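PDB 1O5Z: folylpolyglutamate synthase/dihydrofolate synthase, which probably catalyses ATP-dependent addition of L-glutamate to dihydropteroate and to tetrahydrofolate polyglutamates, in folate biosynthesis. Local coordinates for residues A[84-89]-A[131-136]; A[139-144]-A[152-157]; A[90-95]-A[106-111]; A[38-43]-A[120-125]; A[67-72]-A[277-282]. All coordinates share one frame; numbering follows the deposited sequence.

Interaction 1 (A[84-89]-A[131-136]); sequences YYSPHL and SFFEVV
Y84 reaches F133 and V136 with the far half of its ring. It stands at the end of strand 81-84, and its partners lie near the start of helix 132-146. From CB the side chain heads for the helix, with CG anti to the backbone N (chi1 -174°). Further out the two ring edges diverge. CE1 lies 4.0 Å from V136 CG1, a methyl close to the ring plane. CE2 lies 3.8 Å from F133 CZ. The two rings meet obliquely, with planes at 36°. At the tip, OH is 3.2 Å from F133 CE1 and 3.6 Å from V136 CG1. Its polar partner is the hydroxyl of T137, one residue further along the helix. S86 OG also approaches F133 CE1, at 3.8 Å, and it hydrogen-bonds an unidentified bound molecule. A capping box opens the helix: E134 N bonds S131 OG, and S131 N bonds E134 OE1. A phenylalanine in place of Y84 would probably keep part of the ring packing but leave the T137 hydroxyl without this mate. No hydrogen bond joins the two segments directly; they meet by van der Waals packing, while the phenol oxygen is satisfied by T137 just beyond.

Interaction 2 (A[139-144]-A[152-157]); sequences MAFLYF and AVLEVG
F141 and F144, one helical turn apart, close over A152 and L154 of the strand. All the contacts across this pair are apolar. The first kind is methyl against ring edge. L154 CD1 lies 3.9 Å from F141 CE2, near the plane of that ring. L154 CD2 lies 4.1 Å from F144 CE2, again at an edge. The fork of the leucine is thus shared by two phenylalanines. Its CB points at the helix and, with CG anti to the carbonyl carbon (chi1 -48°) and chi2 160°, the fork reaches both rings. The second kind is an oblique approach: A152 CB comes to 3.8 Å from F144 CD2. Within the helix, A140 O lies over one face of the F144 ring, toward its rim. An alanine in place of L154 would probably open a gap between the two rings and let them turn more easily. V168 also touches F141 and L154. Helix 139-144 and strand 152-155 run nearly antiparallel, at 172°, with their axes 10.5 Å apart. This is the return from helix to strand in a long crossover connection, interrupted by a hairpin and helix 105-122, between the parallel neighbours 81-84 and 151-155 in the alpha/beta sheet of the Mur ligase middle domain.

Interaction 3 (A[90-95]-A[106-111]); sequences STFRER and EDVVKI
V108 of helix 105-122 meets F92 and R93 of a short 3-10 turn, 92-95, in the P-loop NTPase-like middle domain. V108 has the most surface buried here. Its CG2 methyl makes both contacts. It lies 4.3 Å from F92 CE2, at the ring edge and near the ring plane. It also lies 4.2 Å from R93 CG. Neither approach is tight, and the contact area is small. F92 CG is anti to the backbone N (chi1 172°), which sends the ring out toward the helix. Y15, L19 and Y23 of helix 12-23 and V136 of helix 132-146 also touch that ring, so V108 is one wall of a larger apolar cluster. R93 contributes only the aliphatic start of its side chain to V108. Its polar end goes another way, with NE bonded to I103 O. The turn is braced from within. T91 OG1 accepts from R93 N at 3.1 Å, forming an ST turn. E94 folds back over the start of the segment and ties down two successive backbone amides with one oxygen. S90 N, at 2.8 Å, and T91 N, at 3.0 Å, both reach E94 OE2 from the same face of the carboxylate plane.

Interaction 4 (A[38-43]-A[120-125]); sequences ISMLLS and NELDKE
Helix 105-122 packs on helix 36-44 through one leucine, L122, which meets M40 and L41. The two methyls of L122 divide the work. CD1 lies 3.8 Å from L41 CD1 and 4.0 Å from L41 CA, so it rests against the helix backbone as well as the side chain. CD2 lies 3.9 Å from M40 SD. L122 has CG anti to the carbonyl carbon (chi1 -62°); its CB points toward the neighbouring helix, and both methyls reach it. It crosses L41 at about a right angle but runs alongside M40 in the opposite sense. M40 is stretched out as far as SD and bends there (chi3 -42°). This is plain helix-to-helix packing at the periphery, about 27 Å from the centre of the chain to the centre of the contact. It joins helix 36-44 to helix 105-122, next to helix 132-146, in the alpha/beta part of the Mur ligase fold. L41 also touches A138 of helix 132-146, while M40 touches F128. From L122 to E125 the chain makes a type I beta turn. D123 in that turn forms a salt bridge with K25 and hydrogen bonds with Y21 and S129.

Interaction 5 (A[67-72]-A[277-282]); sequences ANMVSN and GVALKT
The carbonyl of A279 meets the CG2 methyl of V70, with O and CG2 3.7 Å apart. No aromatic ring takes part, and the flat groups are peptide carbonyls and side-chain amides. V278 O is gripped by T282 N and T282 OG1, which come to it from opposite faces of its plane. T282 OG1, at 2.8 Å, stands above that plane, 38° out of it, and has a further partner in T174 OG1. In the other helix A67 O also has two donors, S71 N and S71 OG. The N72 amide makes two weak bonds to N68, whose own amide reaches Y85 and K303. Between the helices the packing is apolar. A279 CB is wedged against two side chains: it lies 3.8 Å from M69 CB and also 3.8 Å from V70 CG2. V70 CG2 also approaches T282 CG2 at 4.2 Å. The small alanine permits close backbones, with V70 CA and A279 CA 5.5 Å apart. The axes come within 8.8 Å and cross at -50°, close to a common ridges-into-grooves angle. Helix 63-77 follows strand 53-58 and the glycine-rich P-loop of the family. The contact packs helix 271-286 on this P-loop helix, consistent with the P-loop NTPase-like fold of the Mur ligase middle domain.

Interactions 1, 2 and 3 form one cluster, with centres 9 to 12 Å apart. Y84 N bonds V153 O at 2.9 Å and Y84 O bonds E155 N at 3.0 Å, so interactions 1 and 2 share the sheet and helix 132-146. Y85 N bonds R95 O at 2.8 Å, tying interaction 1 to interaction 3. Interaction 4 touches interaction 1 through I38 and L41 and interaction 2 through L42, but not interaction 3. On the other sheet face, V153 packs on V70 and S71 of interaction 5, whose centre is about 33 Å from that of interaction 4. An unidentified molecule, probably from the crystallisation liquor, bonds S86, E155, V156 and G157 and may mark a pocket.

Interaction 1 (A[84-89]-A[131-136])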
# COMPACT_ATOMS: atom_id res chain seq x y z
N TYR A 84 8.85 4.70 0.61
CA TYR A 84 9.05 3.31 1.03
C TYR A 84 7.71 2.63 1.27
O TYR A 84 6.97 3.08 2.12
CB TYR A 84 9.93 3.23 2.27
CG TYR A 84 10.24 1.83 2.61
CD1 TYR A 84 10.81 0.98 1.68
CD2 TYR A 84 9.91 1.30 3.85
CE1 TYR A 84 11.09 -0.35 1.99
CE2 TYR A 84 10.16 -0.02 4.16
CZ TYR A 84 10.75 -0.83 3.24
OH TYR A 84 10.98 -2.16 3.56
N TYR A 85 7.42 1.58 0.48
CA TYR A 85 6.17 0.86 0.59
C TYR A 85 6.39 -0.62 0.82
O TYR A 85 7.47 -1.14 0.62
CB TYR A 85 5.32 1.04 -0.65
CG TYR A 85 5.10 2.49 -1.06
CD1 TYR A 85 6.07 3.18 -1.78
CD2 TYR A 85 3.92 3.16 -0.75
CE1 TYR A 85 5.85 4.49 -2.19
CE2 TYR A 85 3.72 4.48 -1.15
CZ TYR A 85 4.68 5.13 -1.86
OH TYR A 85 4.48 6.43 -2.24
N SER A 86 5.32 -1.27 1.25
CA SER A 86 5.23 -2.74 1.39
C SER A 86 3.76 -3.10 1.38
O SER A 86 2.95 -2.33 1.87
CB SER A 86 5.83 -3.26 2.70
OG SER A 86 5.30 -2.55 3.82
N PRO A 87 3.41 -4.25 0.81
CA PRO A 87 4.36 -5.13 0.16
C PRO A 87 4.48 -4.64 -1.30
O PRO A 87 4.57 -3.44 -1.50
CB PRO A 87 3.69 -6.50 0.31
CG PRO A 87 2.18 -6.14 0.28
CD PRO A 87 2.03 -4.74 0.73
N HIS A 88 4.47 -5.48 -2.32
CA HIS A 88 4.34 -4.97 -3.65
C HIS A 88 3.31 -5.79 -4.32
O HIS A 88 2.99 -6.87 -3.83
CB HIS A 88 5.67 -5.02 -4.43
CG HIS A 88 6.22 -6.41 -4.63
ND1 HIS A 88 7.24 -6.93 -3.85
CD2 HIS A 88 5.92 -7.37 -5.54
CE1 HIS A 88 7.55 -8.15 -4.29
NE2 HIS A 88 6.76 -8.44 -5.31
N LEU A 89 2.86 -5.29 -5.46
CA LEU A 89 1.83 -5.92 -6.26
C LEU A 89 2.40 -6.70 -7.46
O LEU A 89 2.15 -7.89 -7.62
CB LEU A 89 0.86 -4.82 -6.73
CG LEU A 89 -0.46 -5.36 -7.23
CD1 LEU A 89 -1.22 -6.04 -6.09
CD2 LEU A 89 -1.26 -4.25 -7.87
N SER A 131 15.77 -9.87 9.05
CA SER A 131 14.67 -10.52 8.34
C SER A 131 14.58 -9.93 6.94
O SER A 131 15.24 -8.95 6.63
CB SER A 131 13.34 -10.28 9.08
OG SER A 131 12.98 -8.90 9.06
N PHE A 132 13.74 -10.51 6.10
CA PHE A 132 13.47 -9.93 4.79
C PHE A 132 13.18 -8.45 4.86
O PHE A 132 13.80 -7.60 4.17
CB PHE A 132 12.25 -10.65 4.18
CG PHE A 132 11.72 -10.00 2.96
CD1 PHE A 132 12.40 -10.11 1.75
CD2 PHE A 132 10.54 -9.22 3.01
CE1 PHE A 132 11.91 -9.47 0.61
CE2 PHE A 132 10.07 -8.59 1.88
CZ PHE A 132 10.75 -8.73 0.67
N PHE A 133 12.19 -8.12 5.68
CA PHE A 133 11.71 -6.73 5.77
C PHE A 133 12.76 -5.80 6.35
O PHE A 133 12.90 -4.66 5.97
CB PHE A 133 10.42 -6.65 6.60
CG PHE A 133 9.75 -5.31 6.51
CD1 PHE A 133 9.22 -4.87 5.30
CD2 PHE A 133 9.72 -4.45 7.59
CE1 PHE A 133 8.63 -3.62 5.21
CE2 PHE A 133 9.16 -3.18 7.49
CZ PHE A 133 8.62 -2.77 6.31
N GLU A 134 13.52 -6.30 7.30
CA GLU A 134 14.62 -5.54 7.82
C GLU A 134 15.61 -5.21 6.74
O GLU A 134 16.04 -4.07 6.61
CB GLU A 134 15.28 -6.31 8.97
CG GLU A 134 14.34 -6.27 10.19
CD GLU A 134 14.74 -7.16 11.32
OE1 GLU A 134 15.71 -7.98 11.19
OE2 GLU A 134 14.02 -7.06 12.33
N VAL A 135 15.97 -6.21 5.93
CA VAL A 135 16.95 -5.96 4.87
C VAL A 135 16.43 -4.94 3.84
O VAL A 135 17.10 -4.00 3.47
CB VAL A 135 17.35 -7.26 4.19
CG1 VAL A 135 18.26 -6.95 2.98
CG2 VAL A 135 18.10 -8.11 5.15
N VAL A 136 15.19 -5.14 3.40
CA VAL A 136 14.61 -4.28 2.38
C VAL A 136 14.50 -2.83 2.91
O VAL A 136 14.76 -1.85 2.20
CB VAL A 136 13.24 -4.81 1.92
CG1 VAL A 136 12.62 -3.84 0.88
CG2 VAL A 136 13.39 -6.15 1.36

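Interaction 2 (A[139-144]-A[152-157])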
# COMPACT_ATOMS: atom_id res chain seq x y z
N MET A 139 17.81 -1.32 2.89
CA MET A 139 18.08 -1.01 1.51
C MET A 139 17.45 0.32 1.10
O MET A 139 18.09 1.14 0.50
CB MET A 139 17.50 -2.07 0.61
CG MET A 139 18.27 -3.38 0.58
SD MET A 139 17.55 -4.54 -0.67
CE MET A 139 17.13 -3.36 -2.01
N ALA A 140 16.18 0.52 1.43
CA ALA A 140 15.54 1.78 1.14
C ALA A 140 16.26 2.91 1.82
O ALA A 140 16.58 3.88 1.19
CB ALA A 140 14.12 1.73 1.56
N PHE A 141 16.53 2.78 3.12
CA PHE A 141 17.21 3.85 3.86
C PHE A 141 18.54 4.22 3.26
O PHE A 141 18.89 5.38 3.17
CB PHE A 141 17.44 3.47 5.31
CG PHE A 141 16.23 3.60 6.18
CD1 PHE A 141 15.90 2.58 7.07
CD2 PHE A 141 15.46 4.76 6.19
CE1 PHE A 141 14.75 2.66 7.91
CE2 PHE A 141 14.35 4.86 7.04
CZ PHE A 141 14.01 3.80 7.91
N LEU A 142 19.29 3.20 2.88
CA LEU A 142 20.61 3.41 2.28
C LEU A 142 20.46 4.10 0.91
O LEU A 142 21.18 5.02 0.57
CB LEU A 142 21.28 2.03 2.10
CG LEU A 142 22.72 2.06 1.65
CD1 LEU A 142 23.49 3.01 2.50
CD2 LEU A 142 23.36 0.66 1.64
N TYR A 143 19.50 3.63 0.13
CA TYR A 143 19.26 4.18 -1.19
C TYR A 143 18.90 5.68 -1.09
O TYR A 143 19.44 6.49 -1.80
CB TYR A 143 18.14 3.39 -1.83
CG TYR A 143 17.66 3.88 -3.14
CD1 TYR A 143 18.39 3.66 -4.29
CD2 TYR A 143 16.41 4.49 -3.26
CE1 TYR A 143 17.93 4.07 -5.51
CE2 TYR A 143 15.93 4.89 -4.48
CZ TYR A 143 16.69 4.66 -5.61
OH TYR A 143 16.24 5.05 -6.83
N PHE A 144 17.99 6.01 -0.18
CA PHE A 144 17.62 7.37 0.05
C PHE A 144 18.80 8.20 0.42
O PHE A 144 18.87 9.34 0.01
CB PHE A 144 16.56 7.47 1.16
CG PHE A 144 15.32 6.72 0.87
CD1 PHE A 144 14.88 6.50 -0.44
CD2 PHE A 144 14.54 6.23 1.90
CE1 PHE A 144 13.72 5.78 -0.72
CE2 PHE A 144 13.37 5.52 1.64
CZ PHE A 144 12.96 5.31 0.30
N ALA A 152 12.15 11.47 3.25
CA ALA A 152 11.69 10.11 2.99
C ALA A 152 10.31 9.91 3.62
O ALA A 152 10.08 10.28 4.74
CB ALA A 152 12.70 9.09 3.50
N VAL A 153 9.37 9.35 2.85
CA VAL A 153 8.05 8.98 3.36
C VAL A 153 8.01 7.50 3.50
O VAL A 153 8.25 6.77 2.55
CB VAL A 153 6.95 9.46 2.41
CG1 VAL A 153 5.57 9.18 2.97
CG2 VAL A 153 7.11 10.96 2.16
N LEU A 154 7.72 7.04 4.72
CA LEU A 154 7.84 5.64 5.08
C LEU A 154 6.52 5.09 5.52
O LEU A 154 5.96 5.51 6.51
CB LEU A 154 8.84 5.49 6.21
CG LEU A 154 10.13 6.27 5.94
CD1 LEU A 154 10.85 6.48 7.26
CD2 LEU A 154 10.95 5.48 4.99
N GLU A 155 6.08 4.10 4.77
CA GLU A 155 4.97 3.28 5.14
C GLU A 155 5.43 2.16 6.12
O GLU A 155 6.33 1.38 5.83
CB GLU A 155 4.33 2.67 3.87
CG GLU A 155 3.15 1.78 4.21
CD GLU A 155 2.59 1.03 3.07
OE1 GLU A 155 3.10 1.12 1.94
OE2 GLU A 155 1.58 0.35 3.33
N VAL A 156 4.75 2.07 7.25
CA VAL A 156 4.97 1.01 8.20
C VAL A 156 4.71 -0.31 7.49
O VAL A 156 3.73 -0.45 6.71
CB VAL A 156 4.04 1.15 9.40
CG1 VAL A 156 4.16 -0.04 10.31
CG2 VAL A 156 4.30 2.49 10.15
N GLY A 157 5.60 -1.28 7.73
CA GLY A 157 5.39 -2.66 7.24
C GLY A 157 4.19 -3.29 7.93
O GLY A 157 3.25 -3.69 7.29

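Interaction 3 (A[90-95]-A[106-111])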
# COMPACT_ATOMS: atom_id res chain seq x y z
N SER A 90 3.20 -6.02 -8.27
CA SER A 90 3.70 -6.58 -9.53
C SER A 90 5.22 -6.71 -9.53
O SER A 90 5.74 -7.72 -9.99
CB SER A 90 3.28 -5.73 -10.71
OG SER A 90 1.88 -5.64 -10.81
N THR A 91 5.93 -5.71 -9.02
CA THR A 91 7.36 -5.81 -8.94
C THR A 91 7.84 -5.33 -7.62
O THR A 91 7.35 -4.38 -7.07
CB THR A 91 8.07 -5.03 -10.06
OG1 THR A 91 9.47 -5.03 -9.77
CG2 THR A 91 7.68 -3.55 -10.05
N PHE A 92 8.85 -6.03 -7.12
CA PHE A 92 9.55 -5.67 -5.91
C PHE A 92 9.96 -4.20 -5.88
O PHE A 92 10.00 -3.58 -4.83
CB PHE A 92 10.78 -6.58 -5.79
CG PHE A 92 11.69 -6.20 -4.71
CD1 PHE A 92 11.56 -6.77 -3.44
CD2 PHE A 92 12.68 -5.26 -4.94
CE1 PHE A 92 12.44 -6.42 -2.39
CE2 PHE A 92 13.55 -4.89 -3.93
CZ PHE A 92 13.43 -5.49 -2.64
N ARG A 93 10.25 -3.65 -7.05
CA ARG A 93 10.73 -2.28 -7.13
C ARG A 93 9.70 -1.15 -6.77
O ARG A 93 10.09 0.02 -6.51
CB ARG A 93 11.41 -2.10 -8.49
CG ARG A 93 12.61 -3.03 -8.64
CD ARG A 93 12.88 -3.44 -10.06
NE ARG A 93 12.69 -2.22 -10.80
CZ ARG A 93 11.79 -1.97 -11.70
NH1 ARG A 93 11.02 -2.91 -12.19
NH2 ARG A 93 11.73 -0.73 -12.15
N GLU A 94 8.41 -1.51 -6.72
CA GLU A 94 7.39 -0.62 -6.13
C GLU A 94 7.70 -0.17 -4.68
O GLU A 94 7.19 0.86 -4.19
CB GLU A 94 6.04 -1.37 -6.06
CG GLU A 94 5.38 -1.64 -7.39
CD GLU A 94 4.29 -2.69 -7.30
OE1 GLU A 94 3.66 -2.83 -6.22
OE2 GLU A 94 4.07 -3.40 -8.31
N ARG A 95 8.51 -0.97 -3.99
CA ARG A 95 8.74 -0.77 -2.56
C ARG A 95 9.62 0.42 -2.29
O ARG A 95 9.54 0.97 -1.23
CB ARG A 95 9.39 -2.03 -1.92
CG ARG A 95 8.51 -3.25 -1.88
CD ARG A 95 9.24 -4.49 -1.58
NE ARG A 95 8.34 -5.63 -1.58
CZ ARG A 95 7.77 -6.16 -0.49
NH1 ARG A 95 6.95 -7.20 -0.64
NH2 ARG A 95 8.03 -5.69 0.74
N GLU A 106 19.18 -2.22 -11.50
CA GLU A 106 20.60 -1.91 -11.36
C GLU A 106 20.91 -1.29 -9.97
O GLU A 106 21.86 -1.67 -9.31
CB GLU A 106 21.06 -0.97 -12.50
CG GLU A 106 22.54 -0.68 -12.40
CD GLU A 106 23.05 0.53 -13.23
OE1 GLU A 106 24.17 0.39 -13.85
OE2 GLU A 106 22.35 1.60 -13.20
N ASP A 107 20.10 -0.37 -9.51
CA ASP A 107 20.33 0.17 -8.20
C ASP A 107 20.02 -0.78 -7.06
O ASP A 107 20.66 -0.70 -6.00
CB ASP A 107 19.53 1.45 -8.02
CG ASP A 107 20.21 2.65 -8.70
OD1 ASP A 107 21.41 2.54 -9.09
OD2 ASP A 107 19.62 3.73 -8.88
N VAL A 108 19.04 -1.64 -7.23
CA VAL A 108 18.76 -2.62 -6.22
C VAL A 108 20.03 -3.48 -6.07
O VAL A 108 20.51 -3.74 -4.97
CB VAL A 108 17.58 -3.50 -6.61
CG1 VAL A 108 17.59 -4.82 -5.76
CG2 VAL A 108 16.24 -2.73 -6.51
N VAL A 109 20.57 -3.90 -7.21
CA VAL A 109 21.80 -4.68 -7.24
C VAL A 109 22.94 -3.91 -6.55
O VAL A 109 23.63 -4.46 -5.70
CB VAL A 109 22.15 -5.08 -8.68
CG1 VAL A 109 23.55 -5.69 -8.79
CG2 VAL A 109 21.18 -6.07 -9.18
N LYS A 110 23.07 -2.63 -6.88
CA LYS A 110 24.11 -1.78 -6.28
C LYS A 110 24.00 -1.66 -4.77
O LYS A 110 24.98 -1.85 -4.06
CB LYS A 110 24.11 -0.37 -6.91
CG LYS A 110 24.86 -0.27 -8.29
CD LYS A 110 24.54 1.10 -8.97
CE LYS A 110 25.70 1.63 -9.84
NZ LYS A 110 26.08 3.07 -9.47
N ILE A 111 22.83 -1.29 -4.28
CA ILE A 111 22.64 -1.22 -2.85
C ILE A 111 22.86 -2.57 -2.20
O ILE A 111 23.50 -2.66 -1.16
CB ILE A 111 21.28 -0.61 -2.47
CG1 ILE A 111 21.37 0.93 -2.42
CG2 ILE A 111 20.86 -1.02 -1.03
CD1 ILE A 111 20.90 1.49 -3.60

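Interaction 4 (A[38-43]-A[120-125])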
# COMPACT_ATOMS: atom_id res chain seq x y z
N ILE A 38 17.52 -4.33 13.18
CA ILE A 38 17.45 -3.25 12.19
C ILE A 38 18.35 -2.09 12.62
O ILE A 38 19.01 -1.46 11.81
CB ILE A 38 15.96 -2.77 11.94
CG1 ILE A 38 15.91 -1.67 10.85
CG2 ILE A 38 15.32 -2.24 13.23
CD1 ILE A 38 16.41 -2.09 9.48
N SER A 39 18.36 -1.79 13.91
CA SER A 39 19.24 -0.76 14.44
C SER A 39 20.73 -1.10 14.21
O SER A 39 21.51 -0.24 13.80
CB SER A 39 18.97 -0.55 15.92
OG SER A 39 17.63 -0.16 16.11
N MET A 40 21.11 -2.35 14.43
CA MET A 40 22.47 -2.79 14.16
C MET A 40 22.82 -2.80 12.67
O MET A 40 23.89 -2.38 12.28
CB MET A 40 22.63 -4.20 14.76
CG MET A 40 24.02 -4.77 14.71
SD MET A 40 24.12 -6.46 15.40
CE MET A 40 23.07 -6.23 16.86
N LEU A 41 21.96 -3.30 11.82
CA LEU A 41 22.21 -3.23 10.37
C LEU A 41 22.45 -1.79 9.92
O LEU A 41 23.48 -1.49 9.33
CB LEU A 41 21.03 -3.82 9.59
CG LEU A 41 21.02 -3.82 8.07
CD1 LEU A 41 22.31 -4.39 7.52
CD2 LEU A 41 19.82 -4.59 7.55
N LEU A 42 21.53 -0.90 10.26
CA LEU A 42 21.67 0.49 9.91
C LEU A 42 22.94 1.15 10.48
O LEU A 42 23.60 1.94 9.80
CB LEU A 42 20.41 1.25 10.32
CG LEU A 42 19.16 0.97 9.48
CD1 LEU A 42 17.92 1.61 10.08
CD2 LEU A 42 19.37 1.53 8.11
N SER A 43 23.28 0.83 11.72
CA SER A 43 24.48 1.33 12.33
C SER A 43 25.71 0.95 11.53
O SER A 43 26.59 1.75 11.36
CB SER A 43 24.64 0.74 13.71
OG SER A 43 25.79 1.27 14.33
N ASN A 120 26.54 -10.50 5.22
CA ASN A 120 27.19 -11.80 5.30
C ASN A 120 27.66 -12.06 6.71
O ASN A 120 27.63 -13.19 7.18
CB ASN A 120 28.39 -11.90 4.33
CG ASN A 120 27.97 -11.97 2.84
OD1 ASN A 120 26.81 -12.28 2.50
ND2 ASN A 120 28.94 -11.69 1.94
N GLU A 121 28.12 -10.98 7.35
CA GLU A 121 28.59 -10.97 8.71
C GLU A 121 27.48 -11.20 9.74
O GLU A 121 27.60 -12.09 10.58
CB GLU A 121 29.28 -9.65 8.96
CG GLU A 121 30.02 -9.53 10.27
CD GLU A 121 30.31 -8.07 10.62
OE1 GLU A 121 30.06 -7.64 11.80
OE2 GLU A 121 30.78 -7.32 9.70
N LEU A 122 26.41 -10.39 9.67
CA LEU A 122 25.22 -10.52 10.50
C LEU A 122 24.53 -11.86 10.29
O LEU A 122 23.96 -12.42 11.22
CB LEU A 122 24.21 -9.41 10.15
CG LEU A 122 24.62 -7.95 10.38
CD1 LEU A 122 23.54 -6.94 9.98
CD2 LEU A 122 25.06 -7.73 11.83
N ASP A 123 24.56 -12.36 9.05
CA ASP A 123 23.89 -13.60 8.71
C ASP A 123 24.51 -14.82 9.30
O ASP A 123 23.92 -15.87 9.26
CB ASP A 123 23.79 -13.79 7.22
CG ASP A 123 22.63 -13.01 6.62
OD1 ASP A 123 22.54 -13.02 5.36
OD2 ASP A 123 21.79 -12.34 7.33
N LYS A 124 25.69 -14.69 9.86
CA LYS A 124 26.34 -15.82 10.50
C LYS A 124 25.68 -16.29 11.79
O LYS A 124 25.92 -17.41 12.23
CB LYS A 124 27.81 -15.50 10.73
CG LYS A 124 28.52 -15.43 9.39
CD LYS A 124 29.98 -15.04 9.49
CE LYS A 124 30.61 -15.00 8.08
NZ LYS A 124 30.23 -16.18 7.20
N GLU A 125 24.87 -15.44 12.41
CA GLU A 125 24.27 -15.75 13.70
C GLU A 125 22.85 -15.42 13.63
O GLU A 125 22.50 -14.29 13.25
CB GLU A 125 24.94 -14.93 14.78
CG GLU A 125 26.33 -15.50 15.10
CD GLU A 125 27.01 -14.84 16.30
OE1 GLU A 125 27.71 -13.82 16.07
OE2 GLU A 125 26.88 -15.36 17.45

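Interaction 5 (A[67-72]-A[277-282])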
# COMPACT_ATOMS: atom_id res chain seq x y z
N ALA A 67 0.61 7.48 2.41
CA ALA A 67 2.03 7.67 2.06
C ALA A 67 2.21 8.17 0.63
O ALA A 67 2.96 9.10 0.37
CB ALA A 67 2.82 6.35 2.24
N ASN A 68 1.54 7.50 -0.29
CA ASN A 68 1.60 7.83 -1.71
C ASN A 68 1.17 9.26 -1.96
O ASN A 68 1.81 9.97 -2.70
CB ASN A 68 0.73 6.90 -2.53
CG ASN A 68 0.96 7.06 -4.00
OD1 ASN A 68 0.17 7.71 -4.70
ND2 ASN A 68 2.09 6.49 -4.49
N MET A 69 0.06 9.65 -1.35
CA MET A 69 -0.45 11.01 -1.48
C MET A 69 0.56 12.06 -0.94
O MET A 69 0.84 13.09 -1.57
CB MET A 69 -1.75 11.10 -0.73
CG MET A 69 -2.90 10.37 -1.41
SD MET A 69 -4.38 10.42 -0.35
CE MET A 69 -5.53 9.36 -1.22
N VAL A 70 1.10 11.76 0.24
CA VAL A 70 2.12 12.60 0.82
C VAL A 70 3.34 12.70 -0.09
O VAL A 70 3.81 13.80 -0.33
CB VAL A 70 2.47 12.13 2.25
CG1 VAL A 70 3.64 12.86 2.76
CG2 VAL A 70 1.31 12.43 3.17
N SER A 71 3.84 11.58 -0.60
CA SER A 71 5.01 11.63 -1.48
C SER A 71 4.70 12.40 -2.69
O SER A 71 5.49 13.14 -3.12
CB SER A 71 5.49 10.24 -1.97
OG SER A 71 5.58 9.38 -0.85
N ASN A 72 3.58 12.09 -3.33
CA ASN A 72 3.20 12.74 -4.56
C ASN A 72 3.09 14.24 -4.45
O ASN A 72 3.54 14.94 -5.35
CB ASN A 72 1.95 12.10 -5.15
CG ASN A 72 2.32 10.98 -6.09
OD1 ASN A 72 3.02 11.25 -7.08
ND2 ASN A 72 1.96 9.75 -5.76
N GLY A 277 -7.58 13.78 3.25
CA GLY A 277 -7.57 14.65 4.44
C GLY A 277 -6.43 14.30 5.40
O GLY A 277 -5.75 15.14 5.93
N VAL A 278 -6.26 13.03 5.66
CA VAL A 278 -5.18 12.59 6.54
C VAL A 278 -3.82 13.02 6.00
O VAL A 278 -2.98 13.46 6.76
CB VAL A 278 -5.19 11.05 6.78
CG1 VAL A 278 -4.00 10.63 7.64
CG2 VAL A 278 -6.45 10.63 7.43
N ALA A 279 -3.61 12.83 4.70
CA ALA A 279 -2.36 13.22 4.03
C ALA A 279 -2.07 14.73 4.15
O ALA A 279 -0.93 15.15 4.36
CB ALA A 279 -2.42 12.80 2.57
N LEU A 280 -3.12 15.55 3.97
CA LEU A 280 -2.97 16.99 4.02
C LEU A 280 -2.71 17.43 5.44
O LEU A 280 -1.83 18.27 5.67
CB LEU A 280 -4.21 17.70 3.44
CG LEU A 280 -4.56 17.41 1.95
CD1 LEU A 280 -5.68 18.34 1.41
CD2 LEU A 280 -3.36 17.53 1.10
N LYS A 281 -3.44 16.88 6.41
CA LYS A 281 -3.08 17.12 7.82
C LYS A 281 -1.66 16.66 8.12
O LYS A 281 -0.91 17.37 8.75
CB LYS A 281 -4.07 16.49 8.80
CG LYS A 281 -3.97 16.96 10.31
CD LYS A 281 -3.18 18.28 10.64
CE LYS A 281 -3.97 19.50 10.57
NZ LYS A 281 -3.09 20.73 10.53
N THR A 282 -1.27 15.50 7.64
CA THR A 282 0.05 15.04 7.91
C THR A 282 1.04 16.11 7.46
O THR A 282 1.92 16.50 8.20
CB THR A 282 0.26 13.74 7.18
OG1 THR A 282 -0.54 12.71 7.82
CG2 THR A 282 1.74 13.27 7.28